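Local coordinates for protein aldo-keto reductase family 1 member C1 (Caenorhabditis elegans, PDB 1QWK) that probably reduces aldehydes such as aldose sugars with NADPH, as a member of the TIM-barrel aldo-keto reductase family, at residues A113-A118 / D302-H307; V134-D139 / L166-V171. All coordinates share one frame; numbering follows the deposited sequence.

Interaction 1 of 2, residues A113-A118 / D302-H307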
# COMPACT_ATOMS: atom_id res chain seq x y z
N ALA A 113 0.39 -11.26 -0.94
CA ALA A 113 -0.17 -12.02 0.17
C ALA A 113 -0.40 -10.85 1.15
O ALA A 113 0.55 -10.17 1.53
CB ALA A 113 0.88 -12.99 0.73
N HIS A 114 -1.65 -10.60 1.53
CA HIS A 114 -1.98 -9.47 2.41
C HIS A 114 -1.32 -9.59 3.78
O HIS A 114 -1.03 -8.59 4.43
CB HIS A 114 -3.50 -9.40 2.59
CG HIS A 114 -4.03 -8.03 2.85
ND1 HIS A 114 -3.33 -7.07 3.57
CD2 HIS A 114 -5.22 -7.46 2.54
CE1 HIS A 114 -4.07 -5.98 3.68
NE2 HIS A 114 -5.22 -6.20 3.06
N MET A 115 -1.08 -10.83 4.19
CA MET A 115 -0.44 -11.15 5.47
C MET A 115 0.36 -12.43 5.25
O MET A 115 0.26 -13.07 4.21
CB MET A 115 -1.49 -11.44 6.55
CG MET A 115 -2.46 -10.30 6.87
SD MET A 115 -1.69 -9.00 7.88
CE MET A 115 -2.71 -7.59 7.40
N PRO A 116 1.19 -12.80 6.24
CA PRO A 116 1.98 -14.03 6.12
C PRO A 116 1.30 -15.19 6.86
O PRO A 116 1.70 -16.35 6.72
CB PRO A 116 3.30 -13.64 6.79
CG PRO A 116 2.83 -12.74 7.90
CD PRO A 116 1.79 -11.88 7.22
N ALA A 117 0.25 -14.86 7.62
CA ALA A 117 -0.47 -15.84 8.43
C ALA A 117 -1.82 -16.32 7.89
O ALA A 117 -2.75 -15.53 7.75
CB ALA A 117 -0.66 -15.27 9.83
N ALA A 118 -1.93 -17.62 7.63
CA ALA A 118 -3.16 -18.21 7.11
C ALA A 118 -4.17 -18.52 8.22
O ALA A 118 -3.81 -18.90 9.32
CB ALA A 118 -2.84 -19.48 6.32
N ASP A 302 -2.71 -7.13 15.23
CA ASP A 302 -2.68 -8.06 16.37
C ASP A 302 -3.53 -9.32 16.30
O ASP A 302 -3.42 -10.18 17.17
CB ASP A 302 -2.95 -7.32 17.69
CG ASP A 302 -4.30 -6.63 17.72
OD1 ASP A 302 -5.25 -7.12 17.07
OD2 ASP A 302 -4.42 -5.60 18.42
N PHE A 303 -4.36 -9.45 15.27
CA PHE A 303 -5.14 -10.67 15.12
C PHE A 303 -4.17 -11.82 14.82
O PHE A 303 -4.54 -12.99 14.93
CB PHE A 303 -6.16 -10.52 13.99
CG PHE A 303 -5.55 -10.27 12.63
CD1 PHE A 303 -5.10 -11.32 11.85
CD2 PHE A 303 -5.44 -8.97 12.14
CE1 PHE A 303 -4.55 -11.09 10.59
CE2 PHE A 303 -4.88 -8.73 10.88
CZ PHE A 303 -4.44 -9.79 10.11
N MET A 304 -2.94 -11.49 14.44
CA MET A 304 -1.93 -12.50 14.15
C MET A 304 -1.27 -13.04 15.41
O MET A 304 -0.52 -14.01 15.36
CB MET A 304 -0.82 -11.95 13.24
CG MET A 304 -1.20 -11.76 11.78
SD MET A 304 0.27 -11.59 10.70
CE MET A 304 0.91 -9.99 11.21
N THR A 305 -1.53 -12.40 16.55
CA THR A 305 -0.95 -12.83 17.82
C THR A 305 -1.15 -14.33 18.08
O THR A 305 -2.27 -14.82 18.04
CB THR A 305 -1.57 -12.03 19.00
OG1 THR A 305 -1.42 -10.63 18.75
CG2 THR A 305 -0.87 -12.38 20.31
N GLY A 306 -0.06 -15.04 18.34
CA GLY A 306 -0.16 -16.46 18.61
C GLY A 306 -0.00 -17.36 17.40
O GLY A 306 0.20 -18.57 17.53
N HIS A 307 -0.10 -16.78 16.21
CA HIS A 307 0.04 -17.55 14.99
C HIS A 307 1.52 -17.82 14.77
O HIS A 307 2.35 -16.94 14.99
CB HIS A 307 -0.54 -16.74 13.82
CG HIS A 307 -0.73 -17.54 12.56
ND1 HIS A 307 0.33 -18.02 11.82
CD2 HIS A 307 -1.85 -17.92 11.91
CE1 HIS A 307 -0.14 -18.67 10.77
NE2 HIS A 307 -1.46 -18.62 10.80
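Ala117 and His307 meet where the C-terminal loop of an aldo-keto reductase (beta/alpha)8 barrel folds against the loop that leaves strand 110-113. The polar part is one hydrogen bond: His307 NE2 donates to Ala118 O at 2.8 Å, with an N-H...O angle of 144° and the oxygen close to the imidazole plane. CG of His307 stands anti to its backbone N (chi1 -167°), and ND1 accepts a hydrogen bond from Glu309 N, a second anchor that helps fix the ring's rotation. The same ring makes a CH-pi contact, Ala117 CB lying over its centre, 3.4 Å from the centroid. An alanine at His307 would probably leave Ala118 O without this donor and open a gap beside the methyl of Ala117. Sulfur contacts make up the rest. Met304 SD touches both Pro116 and Ala117, 3.8 Å from Pro116 CD and 3.9 Å from Ala117 CB. The type II turn from Met304 to His307 presents both side chains to the same loop. Met115, the neighbour of the predicted substrate-binding His114, makes an oblique Met-aromatic contact with Phe303, its SD 3.6 Å from Phe303 CZ.

Interaction 2 of 2, residues V134-D139 / L166-V171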
# COMPACT_ATOMS: atom_id res chain seq x y z
N VAL A 134 3.11 -20.91 1.18
CA VAL A 134 2.29 -19.80 0.69
C VAL A 134 2.94 -19.23 -0.57
O VAL A 134 2.28 -19.02 -1.59
CB VAL A 134 2.18 -18.67 1.74
CG1 VAL A 134 1.44 -17.46 1.15
CG2 VAL A 134 1.45 -19.17 2.97
N TRP A 135 4.24 -18.99 -0.50
CA TRP A 135 4.92 -18.44 -1.67
C TRP A 135 4.87 -19.34 -2.90
O TRP A 135 4.80 -18.85 -4.03
CB TRP A 135 6.37 -18.09 -1.34
CG TRP A 135 6.98 -17.25 -2.42
CD1 TRP A 135 8.01 -17.59 -3.23
CD2 TRP A 135 6.52 -15.97 -2.85
NE1 TRP A 135 8.22 -16.60 -4.16
CE2 TRP A 135 7.32 -15.59 -3.95
CE3 TRP A 135 5.50 -15.10 -2.43
CZ2 TRP A 135 7.14 -14.38 -4.63
CZ3 TRP A 135 5.32 -13.90 -3.11
CH2 TRP A 135 6.14 -13.55 -4.20
N ARG A 136 4.91 -20.66 -2.70
CA ARG A 136 4.85 -21.56 -3.85
C ARG A 136 3.56 -21.32 -4.65
O ARG A 136 3.56 -21.45 -5.87
CB ARG A 136 4.94 -23.02 -3.40
CG ARG A 136 6.21 -23.36 -2.63
CD ARG A 136 6.39 -24.87 -2.48
NE ARG A 136 6.88 -25.45 -3.72
CZ ARG A 136 8.16 -25.56 -4.05
NH1 ARG A 136 9.10 -25.14 -3.21
NH2 ARG A 136 8.51 -26.06 -5.22
N GLN A 137 2.47 -20.97 -3.97
CA GLN A 137 1.23 -20.71 -4.68
C GLN A 137 1.32 -19.42 -5.50
O GLN A 137 0.72 -19.31 -6.57
CB GLN A 137 0.04 -20.63 -3.72
CG GLN A 137 -0.26 -21.92 -2.98
CD GLN A 137 -1.61 -21.88 -2.30
OE1 GLN A 137 -2.65 -21.96 -2.95
NE2 GLN A 137 -1.61 -21.74 -0.98
N PHE A 138 2.06 -18.44 -4.99
CA PHE A 138 2.22 -17.18 -5.70
C PHE A 138 3.08 -17.41 -6.94
O PHE A 138 2.82 -16.83 -8.00
CB PHE A 138 2.83 -16.13 -4.77
CG PHE A 138 1.81 -15.44 -3.90
CD1 PHE A 138 1.15 -14.30 -4.37
CD2 PHE A 138 1.42 -15.99 -2.68
CE1 PHE A 138 0.11 -13.73 -3.64
CE2 PHE A 138 0.39 -15.42 -1.95
CZ PHE A 138 -0.28 -14.29 -2.42
N ASP A 139 4.09 -18.26 -6.80
CA ASP A 139 4.97 -18.59 -7.91
C ASP A 139 4.10 -19.18 -9.03
O ASP A 139 4.26 -18.84 -10.20
CB ASP A 139 6.00 -19.61 -7.46
CG ASP A 139 6.86 -20.14 -8.60
OD1 ASP A 139 7.65 -19.37 -9.17
OD2 ASP A 139 6.74 -21.34 -8.93
N LEU A 166 13.73 -20.39 -1.70
CA LEU A 166 13.12 -21.48 -2.45
C LEU A 166 13.63 -21.57 -3.88
O LEU A 166 13.52 -22.62 -4.51
CB LEU A 166 11.60 -21.32 -2.47
CG LEU A 166 10.88 -21.39 -1.13
CD1 LEU A 166 9.38 -21.20 -1.35
CD2 LEU A 166 11.15 -22.74 -0.47
N GLY A 167 14.16 -20.47 -4.39
CA GLY A 167 14.68 -20.47 -5.74
C GLY A 167 13.60 -20.42 -6.81
O GLY A 167 13.82 -20.82 -7.95
N LEU A 168 12.42 -19.94 -6.43
CA LEU A 168 11.31 -19.82 -7.37
C LEU A 168 11.24 -18.35 -7.81
O LEU A 168 12.25 -17.64 -7.77
CB LEU A 168 10.00 -20.23 -6.69
CG LEU A 168 9.98 -21.62 -6.05
CD1 LEU A 168 8.63 -21.87 -5.39
CD2 LEU A 168 10.27 -22.68 -7.11
N THR A 169 10.07 -17.91 -8.25
CA THR A 169 9.90 -16.53 -8.67
C THR A 169 10.29 -15.62 -7.50
O THR A 169 9.85 -15.83 -6.37
CB THR A 169 8.44 -16.25 -9.08
OG1 THR A 169 8.10 -17.07 -10.21
CG2 THR A 169 8.25 -14.78 -9.46
N PRO A 170 11.13 -14.61 -7.75
CA PRO A 170 11.53 -13.70 -6.68
C PRO A 170 10.36 -12.86 -6.17
O PRO A 170 9.36 -12.69 -6.87
CB PRO A 170 12.60 -12.83 -7.34
CG PRO A 170 13.22 -13.77 -8.34
CD PRO A 170 12.00 -14.45 -8.93
N VAL A 171 10.47 -12.36 -4.95
CA VAL A 171 9.44 -11.49 -4.40
C VAL A 171 9.70 -10.16 -5.10
O VAL A 171 10.79 -9.60 -5.00
CB VAL A 171 9.61 -11.33 -2.87
CG1 VAL A 171 8.65 -10.27 -2.35
CG2 VAL A 171 9.36 -12.67 -2.18
O HOH W 1 12.33 -24.92 -3.77
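Trp135 and Asp139, one turn apart on helix 131-143, grip the backbone of the loop 166-171, while Arg136 lies against its leucines. CG of Trp135 is anti to the backbone N (chi1 -168°), and the indole reaches across to the loop. Its NE1 donates to Thr169 O at 2.9 Å, in the indole plane and nearly along the C=O axis. Val171 CG2 makes a CH-pi contact over the six-membered ring, 3.9 Å from its centroid; Phe138 CB lies on the opposite face, both off-centre, so the indole is sandwiched and its tilt restricted. CG of Asp139, also anti to its backbone N (chi1 173°), carries the carboxylate toward Thr169. Its OD1 takes two bonds: Thr169 OG1 gives one at 2.6 Å on the anti side, and Thr169 N gives the other at 3.0 Å from above the carboxylate plane. OD2 forms a salt bridge with Lys143, which would be expected to favour the charged carboxylate. Leu168 CD1 sits over the centre of the Arg136 guanidinium, 4.0 Å from CZ. At the edge of that group a water links NH1 to Leu166 O. The contact thus fastens helix 131-143 to the loop joining helix 157-164 to strand 173-177, with Trp135 packed on Val150 and Val152 of strand 150-153 and on Ala163 of helix 157-164.

In the fold
The two contacts lie about 18 Å apart, centre to centre. Interaction 1 is at the C-terminal ends of the barrel strands, where the family's active site lies; interaction 2 is at the entry side of strand 173-177. Interaction 2 is nested within the chain loop that interaction 1 closes: segments 113-118, 134-139, 166-171 and 302-307 follow in that order. Helix 131-143 joins them: Phe138 CZ packs 3.4 Å from Ala113 N, while Pro116 touches Val131. Interaction 1 sets the C-terminal loop beside the predicted substrate-binding His114, whose neighbour Met115 it touches, whereas interaction 2 ties an outer helix to the connection between neighbouring barrel strands 150-153 and 173-177.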